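Local atomic coordinates of beta-glucoside phosphorylase BglX (Unidentified, PDB entry 5VQE), a protein that probably breaks down beta-glucosides by phosphorolysis, passing the glucosyl group to phosphate through a covalent sugar-enzyme intermediate, as a member of glycoside hydrolase family 3. Residues D288-V293 / M299-A304; E303-S308 / D314-T319; G199-D204 / S209-L214. One frame throughout, in Å; residues are numbered along the deposited sequence. Where two conformers were deposited one is given.

Contact 1 (D288-V293 / M299-A304). With G2F (2-deoxy-2-fluoro-alpha-D-glucopyranose), chain B.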
ATOM      1  N   ASP A 288      10.491   6.289   4.044  1.00 11.08           N
ATOM      2  CA  ASP A 288       9.665   5.240   4.603  1.00 13.19           C
ATOM      3  C   ASP A 288       9.957   5.140   6.096  1.00 10.96           C
ATOM      4  O   ASP A 288      10.956   5.676   6.588  1.00 12.92           O
ATOM      5  CB  ASP A 288       9.935   3.917   3.893  1.00 13.01           C
ATOM      6  CG  ASP A 288       8.910   2.856   4.227  1.00 18.89           C
ATOM      7  OD1 ASP A 288       7.737   3.216   4.539  1.00 14.16           O
ATOM      8  OD2 ASP A 288       9.308   1.682   4.160  1.00 18.36           O
ATOM      9  N   ALA A 289       9.062   4.466   6.817  1.00 11.79           N
ATOM     10  CA  ALA A 289       9.128   4.401   8.278  1.00 12.76           C
ATOM     11  C   ALA A 289      10.526   4.037   8.768  1.00 12.13           C
ATOM     12  O   ALA A 289      11.096   3.018   8.360  1.00 12.38           O
ATOM     13  CB  ALA A 289       8.105   3.379   8.788  1.00 15.72           C
ATOM     14  N   THR A 290      11.072   4.864   9.668  1.00 11.79           N
ATOM     15  CA  THR A 290      12.481   4.768  10.045  1.00 10.62           C
ATOM     16  C   THR A 290      12.768   3.705  11.097  1.00 13.25           C
ATOM     17  O   THR A 290      13.941   3.488  11.416  1.00 11.83           O
ATOM     18  CB  THR A 290      13.004   6.106  10.571  1.00 12.82           C
ATOM     19  OG1 THR A 290      12.461   6.354  11.873  1.00 12.60           O
ATOM     20  CG2 THR A 290      12.649   7.262   9.624  1.00 15.48           C
ATOM     21  N   GLN A 291      11.761   3.039  11.653  1.00 13.83           N
ATOM     22  CA  GLN A 291      12.040   1.982  12.613  1.00 15.47           C
ATOM     23  C   GLN A 291      12.213   0.634  11.939  1.00 18.11           C
ATOM     24  O   GLN A 291      12.473  -0.366  12.614  1.00 18.87           O
ATOM     25  CB  GLN A 291      10.939   1.910  13.679  1.00 16.91           C
ATOM     26  CG  GLN A 291       9.721   1.070  13.339  1.00 21.70           C
ATOM     27  CD  GLN A 291       8.855   1.681  12.260  1.00 22.42           C
ATOM     28  OE1 GLN A 291       8.894   2.895  12.030  1.00 16.92           O
ATOM     29  NE2 GLN A 291       8.058   0.843  11.591  1.00 26.46           N
ATOM     30  N   MET A 292      12.106   0.586  10.624  1.00 15.45           N
ATOM     31  CA  MET A 292      12.205  -0.680   9.937  1.00 18.37           C
ATOM     32  C   MET A 292      13.656  -1.087   9.753  1.00 16.74           C
ATOM     33  O   MET A 292      14.562  -0.250   9.681  1.00 14.15           O
ATOM     34  CB  MET A 292      11.482  -0.587   8.614  1.00 19.30           C
ATOM     35  CG  MET A 292      10.016  -0.483   8.891  1.00 24.37           C
ATOM     36  SD  MET A 292       9.064  -0.787   7.458  1.00 50.53           S
ATOM     37  CE  MET A 292       9.563   0.612   6.550  1.00 12.10           C
ATOM     38  N   VAL A 293      13.862  -2.400   9.695  1.00 17.10           N
ATOM     39  CA  VAL A 293      15.206  -2.960   9.714  1.00 15.69           C
ATOM     40  C   VAL A 293      16.036  -2.411   8.563  1.00 15.65           C
ATOM     41  O   VAL A 293      17.226  -2.115   8.726  1.00 14.31           O
ATOM     42  CB  VAL A 293      15.130  -4.496   9.680  1.00 20.70           C
ATOM     43  CG1 VAL A 293      16.521  -5.096   9.701  1.00 20.14           C
ATOM     44  CG2 VAL A 293      14.292  -5.017  10.851  1.00 24.88           C
ATOM     45  N   MET A 299      23.101   2.053   9.084  1.00 16.86           N
ATOM     46  CA  MET A 299      23.927   3.140   9.591  1.00 19.22           C
ATOM     47  C   MET A 299      23.588   3.328  11.064  1.00 17.36           C
ATOM     48  O   MET A 299      22.438   3.089  11.463  1.00 14.24           O
ATOM     49  CB  MET A 299      23.658   4.419   8.788  1.00 18.08           C
ATOM     50  CG  MET A 299      24.523   5.610   9.123  1.00 24.00           C
ATOM     51  SD  MET A 299      24.162   7.036   8.067  1.00 21.23           S
ATOM     52  CE  MET A 299      24.640   6.440   6.460  1.00 23.27           C
ATOM     53  N   PRO A 300      24.536   3.728  11.908  1.00 16.17           N
ATOM     54  CA  PRO A 300      24.173   4.048  13.290  1.00 15.60           C
ATOM     55  C   PRO A 300      23.095   5.118  13.301  1.00 15.51           C
ATOM     56  O   PRO A 300      23.164   6.098  12.559  1.00 13.70           O
ATOM     57  CB  PRO A 300      25.488   4.545  13.901  1.00 19.78           C
ATOM     58  CG  PRO A 300      26.541   3.875  13.078  1.00 21.60           C
ATOM     59  CD  PRO A 300      25.982   3.881  11.680  1.00 23.34           C
ATOM     60  N   ARG A 301      22.083   4.915  14.142  1.00 15.41           N
ATOM     61  CA  ARG A 301      20.898   5.761  14.069  1.00 13.59           C
ATOM     62  C   ARG A 301      21.229   7.231  14.325  1.00 17.08           C
ATOM     63  O   ARG A 301      20.691   8.116  13.649  1.00 12.99           O
ATOM     64  CB  ARG A 301      19.841   5.278  15.050  1.00 12.00           C
ATOM     65  CG  ARG A 301      18.541   6.043  14.917  1.00 11.38           C
ATOM     66  CD  ARG A 301      17.384   5.294  15.559  1.00 13.77           C
ATOM     67  NE  ARG A 301      16.084   5.924  15.299  1.00 12.55           N
ATOM     68  CZ  ARG A 301      15.308   5.666  14.250  1.00 13.76           C
ATOM     69  NH1 ARG A 301      15.683   4.792  13.322  1.00 12.69           N
ATOM     70  NH2 ARG A 301      14.139   6.288  14.127  1.00 13.43           N
ATOM     71  N   HIS A 302      22.113   7.515  15.291  1.00 15.61           N
ATOM     72  CA  HIS A 302      22.403   8.907  15.625  0.55 17.90           C
ATOM     73  C   HIS A 302      22.977   9.655  14.425  1.00 14.86           C
ATOM     74  O   HIS A 302      22.750  10.862  14.285  1.00 14.18           O
ATOM     75  CB  HIS A 302      23.324   8.996  16.855  0.55 18.46           C
ATOM     76  CG  HIS A 302      24.730   8.534  16.629  0.55 17.18           C
ATOM     77  ND1 HIS A 302      25.137   7.240  16.872  0.55 18.55           N
ATOM     78  CD2 HIS A 302      25.838   9.210  16.238  0.55 20.83           C
ATOM     79  CE1 HIS A 302      26.427   7.130  16.607  0.55 18.67           C
ATOM     80  NE2 HIS A 302      26.874   8.310  16.220  0.55 17.62           N
ATOM     81  N   GLU A 303      23.692   8.958  13.543  1.00 13.88           N
ATOM     82  CA  GLU A 303      24.158   9.551  12.296  1.00 14.48           C
ATOM     83  C   GLU A 303      23.083   9.532  11.214  1.00 13.59           C
ATOM     84  O   GLU A 303      23.024  10.455  10.393  1.00 14.48           O
ATOM     85  CB  GLU A 303      25.387   8.798  11.771  1.00 17.37           C
ATOM     86  CG  GLU A 303      26.624   8.867  12.653  1.00 29.06           C
ATOM     87  CD  GLU A 303      27.673   7.825  12.260  1.00 35.13           C
ATOM     88  OE1 GLU A 303      27.538   7.207  11.176  1.00 29.17           O
ATOM     89  OE2 GLU A 303      28.624   7.615  13.041  1.00 32.97           O
ATOM     90  N   ALA A 304      22.238   8.494  11.196  1.00 13.68           N
ATOM     91  CA  ALA A 304      21.343   8.272  10.060  1.00 14.10           C
ATOM     92  C   ALA A 304      20.293   9.369   9.952  1.00 12.20           C
ATOM     93  O   ALA A 304      20.023   9.873   8.857  1.00 10.82           O
ATOM     94  CB  ALA A 304      20.666   6.910  10.179  1.00 13.71           C
TER
HETATM   95  C1  G2F B 601       6.889   2.253   5.103  1.00 13.43           C
HETATM   96  C2  G2F B 601       6.136   1.440   4.001  1.00 16.96           C
HETATM   97  C3  G2F B 601       5.207   2.424   3.230  1.00 11.41           C
HETATM   98  C4  G2F B 601       4.276   3.138   4.259  1.00 13.57           C
HETATM   99  C5  G2F B 601       5.180   3.870   5.309  1.00 12.95           C
HETATM  100  C6  G2F B 601       4.298   4.555   6.428  1.00 13.96           C
HETATM  101  O3  G2F B 601       4.365   1.658   2.409  1.00 11.73           O
HETATM  102  O4  G2F B 601       3.571   4.133   3.566  1.00  9.24           O
HETATM  103  O5  G2F B 601       5.981   2.900   5.961  1.00 12.31           O
HETATM  104  O6  G2F B 601       3.421   3.597   6.948  1.00 14.50           O
HETATM  105  F2  G2F B 601       7.023   0.906   3.133  1.00 13.36           F

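Contact 2 (E303-S308 / D314-T319). With G2F (2-deoxy-2-fluoro-alpha-D-glucopyranose), chain B.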
ATOM      1  N   GLU A 303      23.692   8.958  13.543  1.00 13.88           N
ATOM      2  CA  GLU A 303      24.158   9.551  12.296  1.00 14.48           C
ATOM      3  C   GLU A 303      23.083   9.532  11.214  1.00 13.59           C
ATOM      4  O   GLU A 303      23.024  10.455  10.393  1.00 14.48           O
ATOM      5  CB  GLU A 303      25.387   8.798  11.771  1.00 17.37           C
ATOM      6  CG  GLU A 303      26.624   8.867  12.653  1.00 29.06           C
ATOM      7  CD  GLU A 303      27.673   7.825  12.260  1.00 35.13           C
ATOM      8  OE1 GLU A 303      27.538   7.207  11.176  1.00 29.17           O
ATOM      9  OE2 GLU A 303      28.624   7.615  13.041  1.00 32.97           O
ATOM     10  N   ALA A 304      22.238   8.494  11.196  1.00 13.68           N
ATOM     11  CA  ALA A 304      21.343   8.272  10.060  1.00 14.10           C
ATOM     12  C   ALA A 304      20.293   9.369   9.952  1.00 12.20           C
ATOM     13  O   ALA A 304      20.023   9.873   8.857  1.00 10.82           O
ATOM     14  CB  ALA A 304      20.666   6.910  10.179  1.00 13.71           C
ATOM     15  N   LEU A 305      19.674   9.737  11.072  1.00 10.85           N
ATOM     16  CA  LEU A 305      18.533  10.647  11.011  1.00 12.58           C
ATOM     17  C   LEU A 305      18.900  11.985  10.385  1.00 12.82           C
ATOM     18  O   LEU A 305      18.228  12.390   9.420  1.00 12.33           O
ATOM     19  CB  LEU A 305      17.922  10.792  12.412  1.00 12.51           C
ATOM     20  CG  LEU A 305      17.394   9.468  13.007  1.00 16.73           C
ATOM     21  CD1 LEU A 305      16.843   9.647  14.406  1.00 18.62           C
ATOM     22  CD2 LEU A 305      16.312   8.825  12.135  1.00 17.34           C
ATOM     23  N   PRO A 306      19.936  12.702  10.831  1.00 11.23           N
ATOM     24  CA  PRO A 306      20.298  13.937  10.124  1.00 12.51           C
ATOM     25  C   PRO A 306      20.841  13.683   8.736  1.00 11.24           C
ATOM     26  O   PRO A 306      20.665  14.525   7.851  1.00 15.36           O
ATOM     27  CB  PRO A 306      21.351  14.572  11.038  1.00 15.29           C
ATOM     28  CG  PRO A 306      21.920  13.430  11.818  1.00 17.04           C
ATOM     29  CD  PRO A 306      20.800  12.460  12.001  1.00 12.88           C
ATOM     30  N   THR A 307      21.483  12.535   8.511  1.00 14.23           N
ATOM     31  CA  THR A 307      22.051  12.256   7.198  1.00 11.24           C
ATOM     32  C   THR A 307      20.959  12.074   6.153  1.00 10.72           C
ATOM     33  O   THR A 307      21.124  12.499   5.003  1.00 12.40           O
ATOM     34  CB  THR A 307      22.953  11.022   7.265  1.00 15.44           C
ATOM     35  OG1 THR A 307      24.109  11.310   8.069  1.00 16.77           O
ATOM     36  CG2 THR A 307      23.405  10.585   5.875  1.00 16.36           C
ATOM     37  N   SER A 308      19.838  11.441   6.516  1.00 11.36           N
ATOM     38  CA  SER A 308      18.735  11.339   5.560  1.00 10.53           C
ATOM     39  C   SER A 308      18.333  12.718   5.068  1.00 13.75           C
ATOM     40  O   SER A 308      18.171  12.940   3.862  1.00 13.84           O
ATOM     41  CB  SER A 308      17.528  10.630   6.180  1.00  9.26           C
ATOM     42  OG  SER A 308      17.789   9.263   6.409  1.00 10.11           O
ATOM     43  N   ASP A 314      13.185  15.373   2.882  1.00 11.44           N
ATOM     44  CA  ASP A 314      12.611  16.525   3.563  1.00 12.22           C
ATOM     45  C   ASP A 314      11.973  16.159   4.891  1.00 11.20           C
ATOM     46  O   ASP A 314      11.891  17.013   5.787  1.00 10.11           O
ATOM     47  CB  ASP A 314      11.560  17.199   2.673  1.00 12.13           C
ATOM     48  CG  ASP A 314      12.135  17.680   1.357  1.00 15.42           C
ATOM     49  OD1 ASP A 314      13.219  18.309   1.375  1.00 13.15           O
ATOM     50  OD2 ASP A 314      11.509  17.418   0.305  1.00 13.63           O
ATOM     51  N   MET A 315      11.533  14.912   5.043  1.00 10.17           N
ATOM     52  CA  MET A 315      10.808  14.492   6.232  1.00 12.44           C
ATOM     53  C   MET A 315      11.165  13.064   6.616  1.00 14.16           C
ATOM     54  O   MET A 315      11.287  12.180   5.756  1.00 11.01           O
ATOM     55  CB  MET A 315       9.304  14.638   5.985  1.00 11.37           C
ATOM     56  CG  MET A 315       8.407  14.090   7.056  1.00 17.84           C
ATOM     57  SD  MET A 315       6.688  14.643   6.892  1.00 23.14           S
ATOM     58  CE  MET A 315       6.832  16.238   6.169  1.00 11.90           C
ATOM     59  N   LEU A 316      11.335  12.856   7.925  1.00 11.24           N
ATOM     60  CA  LEU A 316      11.542  11.539   8.505  1.00 10.97           C
ATOM     61  C   LEU A 316      10.202  10.993   8.959  1.00 13.77           C
ATOM     62  O   LEU A 316       9.478  11.658   9.711  1.00 11.76           O
ATOM     63  CB  LEU A 316      12.498  11.607   9.699  1.00 11.56           C
ATOM     64  CG  LEU A 316      13.938  12.021   9.389  1.00 18.90           C
ATOM     65  CD1 LEU A 316      14.612  12.607  10.620  1.00 19.56           C
ATOM     66  CD2 LEU A 316      14.727  10.836   8.892  1.00 17.00           C
ATOM     67  N   THR A 317       9.875   9.787   8.515  1.00 12.31           N
ATOM     68  CA  THR A 317       8.581   9.179   8.816  1.00 13.17           C
ATOM     69  C   THR A 317       8.740   8.271  10.034  1.00 11.80           C
ATOM     70  O   THR A 317       9.272   7.162   9.941  1.00 12.40           O
ATOM     71  CB  THR A 317       8.053   8.432   7.599  1.00 11.77           C
ATOM     72  OG1 THR A 317       7.961   9.360   6.511  1.00 10.23           O
ATOM     73  CG2 THR A 317       6.675   7.837   7.871  1.00 11.68           C
ATOM     74  N   PHE A 318       8.301   8.778  11.184  1.00 12.72           N
ATOM     75  CA  PHE A 318       8.187   8.036  12.436  1.00 12.50           C
ATOM     76  C   PHE A 318       9.499   8.029  13.198  1.00 15.48           C
ATOM     77  O   PHE A 318      10.579   8.128  12.605  1.00 13.49           O
ATOM     78  CB  PHE A 318       7.735   6.585  12.228  1.00 13.16           C
ATOM     79  CG  PHE A 318       6.461   6.446  11.456  1.00 14.42           C
ATOM     80  CD1 PHE A 318       5.607   7.527  11.291  1.00 14.51           C
ATOM     81  CD2 PHE A 318       6.111   5.224  10.898  1.00 15.23           C
ATOM     82  CE1 PHE A 318       4.427   7.390  10.570  1.00 16.96           C
ATOM     83  CE2 PHE A 318       4.934   5.085  10.177  1.00 14.74           C
ATOM     84  CZ  PHE A 318       4.091   6.163  10.022  1.00 12.95           C
ATOM     85  N   THR A 319       9.394   7.911  14.519  1.00 13.70           N
ATOM     86  CA  THR A 319      10.536   7.833  15.410  1.00 15.89           C
ATOM     87  C   THR A 319      10.538   6.475  16.096  1.00 16.13           C
ATOM     88  O   THR A 319       9.543   5.748  16.088  1.00 17.16           O
ATOM     89  CB  THR A 319      10.500   8.941  16.470  1.00 16.77           C
ATOM     90  OG1 THR A 319       9.257   8.882  17.180  1.00 19.37           O
ATOM     91  CG2 THR A 319      10.656  10.313  15.829  1.00 18.19           C
TER
HETATM   92  C1  G2F B 601       6.889   2.253   5.103  1.00 13.43           C
HETATM   93  C2  G2F B 601       6.136   1.440   4.001  1.00 16.96           C
HETATM   94  C3  G2F B 601       5.207   2.424   3.230  1.00 11.41           C
HETATM   95  C4  G2F B 601       4.276   3.138   4.259  1.00 13.57           C
HETATM   96  C5  G2F B 601       5.180   3.870   5.309  1.00 12.95           C
HETATM   97  C6  G2F B 601       4.298   4.555   6.428  1.00 13.96           C
HETATM   98  O3  G2F B 601       4.365   1.658   2.409  1.00 11.73           O
HETATM   99  O4  G2F B 601       3.571   4.133   3.566  1.00  9.24           O
HETATM  100  O5  G2F B 601       5.981   2.900   5.961  1.00 12.31           O
HETATM  101  O6  G2F B 601       3.421   3.597   6.948  1.00 14.50           O
HETATM  102  F2  G2F B 601       7.023   0.906   3.133  1.00 13.36           F

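Contact 3 (G199-D204 / S209-L214)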
ATOM      1  N   GLY A 199      10.202  -4.684  -5.982  1.00 11.48           N
ATOM      2  CA  GLY A 199       9.699  -5.666  -6.919  1.00 14.15           C
ATOM      3  C   GLY A 199      10.753  -6.432  -7.694  1.00 14.71           C
ATOM      4  O   GLY A 199      10.394  -7.380  -8.401  1.00 14.39           O
ATOM      5  N   VAL A 200      12.029  -6.050  -7.609  1.00 14.29           N
ATOM      6  CA  VAL A 200      13.105  -6.809  -8.251  1.00 16.71           C
ATOM      7  C   VAL A 200      13.615  -7.907  -7.329  1.00 16.47           C
ATOM      8  O   VAL A 200      13.689  -9.076  -7.711  1.00 18.43           O
ATOM      9  CB  VAL A 200      14.243  -5.849  -8.672  1.00 15.05           C
ATOM     10  CG1 VAL A 200      15.396  -6.608  -9.292  1.00 16.33           C
ATOM     11  CG2 VAL A 200      13.722  -4.804  -9.654  1.00 16.64           C
ATOM     12  N   ASP A 201      13.968  -7.529  -6.106  1.00 14.26           N
ATOM     13  CA  ASP A 201      14.330  -8.454  -5.049  1.00 17.25           C
ATOM     14  C   ASP A 201      13.116  -9.307  -4.668  1.00 17.98           C
ATOM     15  O   ASP A 201      11.982  -9.041  -5.080  1.00 19.08           O
ATOM     16  CB  ASP A 201      14.843  -7.664  -3.842  1.00 16.61           C
ATOM     17  CG  ASP A 201      15.838  -8.438  -2.994  1.00 23.33           C
ATOM     18  OD1 ASP A 201      15.861  -9.692  -3.063  1.00 19.88           O
ATOM     19  OD2 ASP A 201      16.591  -7.773  -2.238  1.00 19.50           O
ATOM     20  N   TYR A 202      13.363 -10.348  -3.865  1.00 19.21           N
ATOM     21  CA  TYR A 202      12.302 -11.182  -3.303  1.00 18.93           C
ATOM     22  C   TYR A 202      12.187 -11.018  -1.792  1.00 19.99           C
ATOM     23  O   TYR A 202      11.541 -11.836  -1.124  1.00 21.89           O
ATOM     24  CB  TYR A 202      12.519 -12.659  -3.651  1.00 21.34           C
ATOM     25  CG  TYR A 202      13.849 -13.234  -3.221  1.00 23.58           C
ATOM     26  CD1 TYR A 202      15.005 -12.961  -3.937  1.00 25.99           C
ATOM     27  CD2 TYR A 202      13.950 -14.067  -2.107  1.00 26.86           C
ATOM     28  CE1 TYR A 202      16.230 -13.484  -3.556  1.00 24.75           C
ATOM     29  CE2 TYR A 202      15.174 -14.598  -1.717  1.00 31.53           C
ATOM     30  CZ  TYR A 202      16.310 -14.302  -2.452  1.00 30.60           C
ATOM     31  OH  TYR A 202      17.536 -14.818  -2.087  1.00 27.99           O
ATOM     32  N   ARG A 203      12.789  -9.972  -1.239  1.00 22.24           N
ATOM     33  CA  ARG A 203      12.874  -9.805   0.198  1.00 24.15           C
ATOM     34  C   ARG A 203      12.240  -8.482   0.620  1.00 24.41           C
ATOM     35  O   ARG A 203      12.047  -7.569  -0.190  1.00 23.02           O
ATOM     36  CB  ARG A 203      14.341  -9.919   0.643  1.00 23.02           C
ATOM     37  CG  ARG A 203      14.914 -11.312   0.339  1.00 24.37           C
ATOM     38  CD  ARG A 203      16.430 -11.382   0.450  1.00 20.92           C
ATOM     39  NE  ARG A 203      17.096 -10.446  -0.451  1.00 23.79           N
ATOM     40  CZ  ARG A 203      18.391 -10.143  -0.396  1.00 27.02           C
ATOM     41  NH1 ARG A 203      19.170 -10.702   0.525  1.00 29.88           N
ATOM     42  NH2 ARG A 203      18.908  -9.265  -1.243  1.00 18.70           N
ATOM     43  N   ASP A 204      11.907  -8.406   1.910  1.00 23.29           N
ATOM     44  CA  ASP A 204      11.084  -7.343   2.479  1.00 23.46           C
ATOM     45  C   ASP A 204      11.971  -6.325   3.187  1.00 23.21           C
ATOM     46  O   ASP A 204      12.701  -6.681   4.121  1.00 22.68           O
ATOM     47  CB  ASP A 204      10.066  -7.939   3.459  1.00 26.70           C
ATOM     48  CG  ASP A 204       9.171  -6.889   4.106  1.00 29.93           C
ATOM     49  OD1 ASP A 204       9.336  -5.683   3.831  1.00 26.14           O
ATOM     50  OD2 ASP A 204       8.294  -7.276   4.912  1.00 38.05           O
ATOM     51  N   SER A 209      17.699  -4.335   4.242  1.00 19.02           N
ATOM     52  CA  SER A 209      17.773  -3.404   3.116  1.00 19.88           C
ATOM     53  C   SER A 209      17.759  -4.222   1.825  1.00 24.84           C
ATOM     54  O   SER A 209      18.784  -4.766   1.406  1.00 17.19           O
ATOM     55  CB  SER A 209      19.009  -2.517   3.207  1.00 24.22           C
ATOM     56  OG  SER A 209      19.055  -1.638   2.093  1.00 22.40           O
ATOM     57  N   SER A 210      16.590  -4.311   1.194  1.00 19.83           N
ATOM     58  CA  SER A 210      16.460  -5.084  -0.030  1.00 18.38           C
ATOM     59  C   SER A 210      17.103  -4.325  -1.193  1.00 18.81           C
ATOM     60  O   SER A 210      17.433  -3.140  -1.094  1.00 15.12           O
ATOM     61  CB  SER A 210      14.990  -5.409  -0.297  1.00 19.73           C
ATOM     62  OG  SER A 210      14.220  -4.246  -0.518  1.00 17.76           O
ATOM     63  N   VAL A 211      17.315  -5.031  -2.302  1.00 16.17           N
ATOM     64  CA  VAL A 211      18.219  -4.563  -3.350  1.00 15.69           C
ATOM     65  C   VAL A 211      17.533  -4.658  -4.705  1.00 16.85           C
ATOM     66  O   VAL A 211      17.124  -5.748  -5.129  1.00 20.23           O
ATOM     67  CB  VAL A 211      19.537  -5.356  -3.357  1.00 18.35           C
ATOM     68  CG1 VAL A 211      20.515  -4.777  -4.370  1.00 15.93           C
ATOM     69  CG2 VAL A 211      20.157  -5.342  -1.977  1.00 21.32           C
ATOM     70  N   ASN A 212      17.416  -3.518  -5.383  1.00 15.82           N
ATOM     71  CA  ASN A 212      17.037  -3.444  -6.794  1.00 14.10           C
ATOM     72  C   ASN A 212      18.333  -3.553  -7.595  1.00 15.10           C
ATOM     73  O   ASN A 212      19.117  -2.605  -7.663  1.00 14.99           O
ATOM     74  CB  ASN A 212      16.284  -2.140  -7.055  1.00 12.04           C
ATOM     75  CG  ASN A 212      15.777  -2.012  -8.475  1.00 13.03           C
ATOM     76  OD1 ASN A 212      16.452  -2.389  -9.431  1.00 16.18           O
ATOM     77  ND2 ASN A 212      14.574  -1.460  -8.620  1.00 14.68           N
ATOM     78  N   ASN A 213      18.588  -4.732  -8.171  1.00 15.72           N
ATOM     79  CA  ASN A 213      19.888  -5.037  -8.759  1.00 15.64           C
ATOM     80  C   ASN A 213      19.877  -4.984 -10.284  1.00 17.53           C
ATOM     81  O   ASN A 213      20.790  -5.518 -10.931  1.00 16.41           O
ATOM     82  CB  ASN A 213      20.377  -6.403  -8.270  1.00 20.11           C
ATOM     83  CG  ASN A 213      19.556  -7.552  -8.811  1.00 30.75           C
ATOM     84  OD1 ASN A 213      18.341  -7.448  -8.970  1.00 32.24           O
ATOM     85  ND2 ASN A 213      20.222  -8.664  -9.098  1.00 36.05           N
ATOM     86  N   LEU A 214      18.865  -4.358 -10.871  1.00 17.00           N
ATOM     87  CA  LEU A 214      18.890  -4.100 -12.302  1.00 15.48           C
ATOM     88  C   LEU A 214      20.137  -3.293 -12.656  1.00 17.13           C
ATOM     89  O   LEU A 214      20.690  -2.563 -11.829  1.00 16.27           O
ATOM     90  CB  LEU A 214      17.627  -3.348 -12.730  1.00 15.03           C
ATOM     91  CG  LEU A 214      16.279  -4.054 -12.518  1.00 17.03           C
ATOM     92  CD1 LEU A 214      15.126  -3.144 -12.953  1.00 15.34           C
ATOM     93  CD2 LEU A 214      16.216  -5.376 -13.279  1.00 16.83           C
TER
HETATM   94  O   HOH W   1      16.582  -9.633  -7.757  1.00 34.32           O
HETATM   95  O   HOH W   2      11.634  -4.741  -0.041  1.00 20.28           O

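Contact 1 (D288-V293 / M299-A304)
In the active-site loop that follows strand 284-287 of the family 3 TIM-type barrel domain, Thr290 is gripped end-on by Arg301, from the first turn of helix 301-310. The long arginine runs extended from CG to NE, crosses the threonine at about a right angle and arrives end-on, its two terminal nitrogens taking one oxygen each. NH2 reaches Thr290 OG1 at 2.8 Å, with the hydroxyl close to the guanidinium plane and an N-H...O angle of 161°. NH1 bonds to Thr290 O at 2.9 Å, coming from above the carbonyl plane rather than along a lone pair. Threonine suits this place because its hydroxyl has two tasks: at chi1 73° OG1 sits between the backbone N and the carbonyl carbon, where it receives the arginine and also bonds to Phe318 O. On the arginine side, a salt bridge from NE to Asp325 OD1 helps to fix the rotation of the guanidinium. The loop steadied in this way turns from Ala289 to Met292 as a type I beta turn, and Asp288, just before the turn, carries the sugar. Asp288 OD1 is bonded covalently to C1 of the fluoroglucose at 1.4 Å, consistent with a trapped glycosyl-enzyme intermediate and with Asp288 as the nucleophile. The same OD1 accepts a weak hydrogen bond from Ala289 N, 2.9 Å away.

Contact 2 (E303-S308 / D314-T319)
Leu316 of strand 316-317 points its branched end at helix 301-310, where Leu305 and Ser308, one turn apart, receive it. The apolar contact comes first. With CG opposite the carbonyl carbon (chi1 -65°), Leu316 turns both methyls onto the helix. The two leucines cross at about a right angle and touch through methyls, Leu305 CD2 lying 4.1 Å from Leu316 CD2. Leu316 CD2 also packs on Ser308 CB at 3.9 Å, while Leu316 CD1 rests 3.8 Å from the backbone oxygen Leu305 O. Leucine suits the strand position because its two branches can meet both helix residues; Leu329 of helix 322-335 touches both leucines too. The polar bonds lie within the helix or lead away from it. Ser308 meets Leu316 through CB, while its OG bonds to Ser265 O and Tyr295 OH. Thr307 OG1 turns back on Glu303 O at 2.7 Å, doubling the bond that its own backbone N makes to the same oxygen. Just past the strand, the Phe318 ring lines the ligand pocket: with Thr317 CG2 over the centre of one face, it approaches the sugar obliquely, CE2 standing 3.8 Å from G2F C6. Between helix and strand, then, the join rests on dispersion and burial of methyl groups rather than directed bonds, and it sets Leu316 against the barrel's outer helices while Phe318, two residues on, is at the sugar.

Contact 3 (G199-D204 / S209-L214)
Two flat groups, the carboxylate of Asp201 and the guanidinium of Arg203, meet beside Val211, whose backbone N joins the first of them. The carboxylate lies at the edge of the guanidinium, near its plane, and Arg203 grips it side-on: NE reaches Asp201 OD1 at 3.0 Å and NH2 forms the salt bridge to Asp201 OD2 at 2.9 Å, both on the syn side. Tyr202 N comes to OD1 from the same face of the carboxylate as NE. The anti lone pair of OD2 is left for the other segment, and Val211 N uses it at 2.8 Å, with an N-H...O angle of 156°. Arg203 CG in turn covers one face of the Tyr202 ring, offset toward the rim. With CG anti to the backbone N (chi1 -152°), Asp201 is carried toward strand 210-211; aspartate suits because each oxygen can serve two donors, arginine because NE and NH2 can face both oxygens. Were an alanine here, the guanidinium of Arg203 would probably be set free to turn and Val211 N would lose its acceptor.

Further along, where the segments run in nearly opposite directions, Val200 supplies the apolar part. Its CG2 packs on the Asn212 amide, whose own bonds go to Gln245 and Gly197, and on Leu214 CG at 3.9 Å. One water bridges the segments from Arg203 O to Ser210 OG, which donates to it. The chemistry thus implies a loop tied to the barrel strand by a side-chain carboxylate that takes the Val211 N-H, much as a neighbouring strand's carbonyl might, its negative charge probably balanced by the neighbouring arginine.

Along the chain contact 3 comes first, then contact 1, then contact 2, all within the family 3 TIM-type barrel domain. Contacts 1 and 2 are near neighbours, their centres 7 Å apart; they share helix 301-310 and meet directly where the loop of 288-293 bonds to Thr317 and Phe318. Both touch the fluoroglucose, so helix 301-310 is joined to two segments that reach the sugar, the 288-293 loop and 314-319. Contact 3 stands apart, about 18 Å from contact 1 and 22 Å from contact 2, centre to centre. Its strand 210-211 pairs with strand 237-244, which in turn pairs with strand 284-287 leading into contact 1, whereas strand 316-317 of contact 2 runs beside strand 38-42.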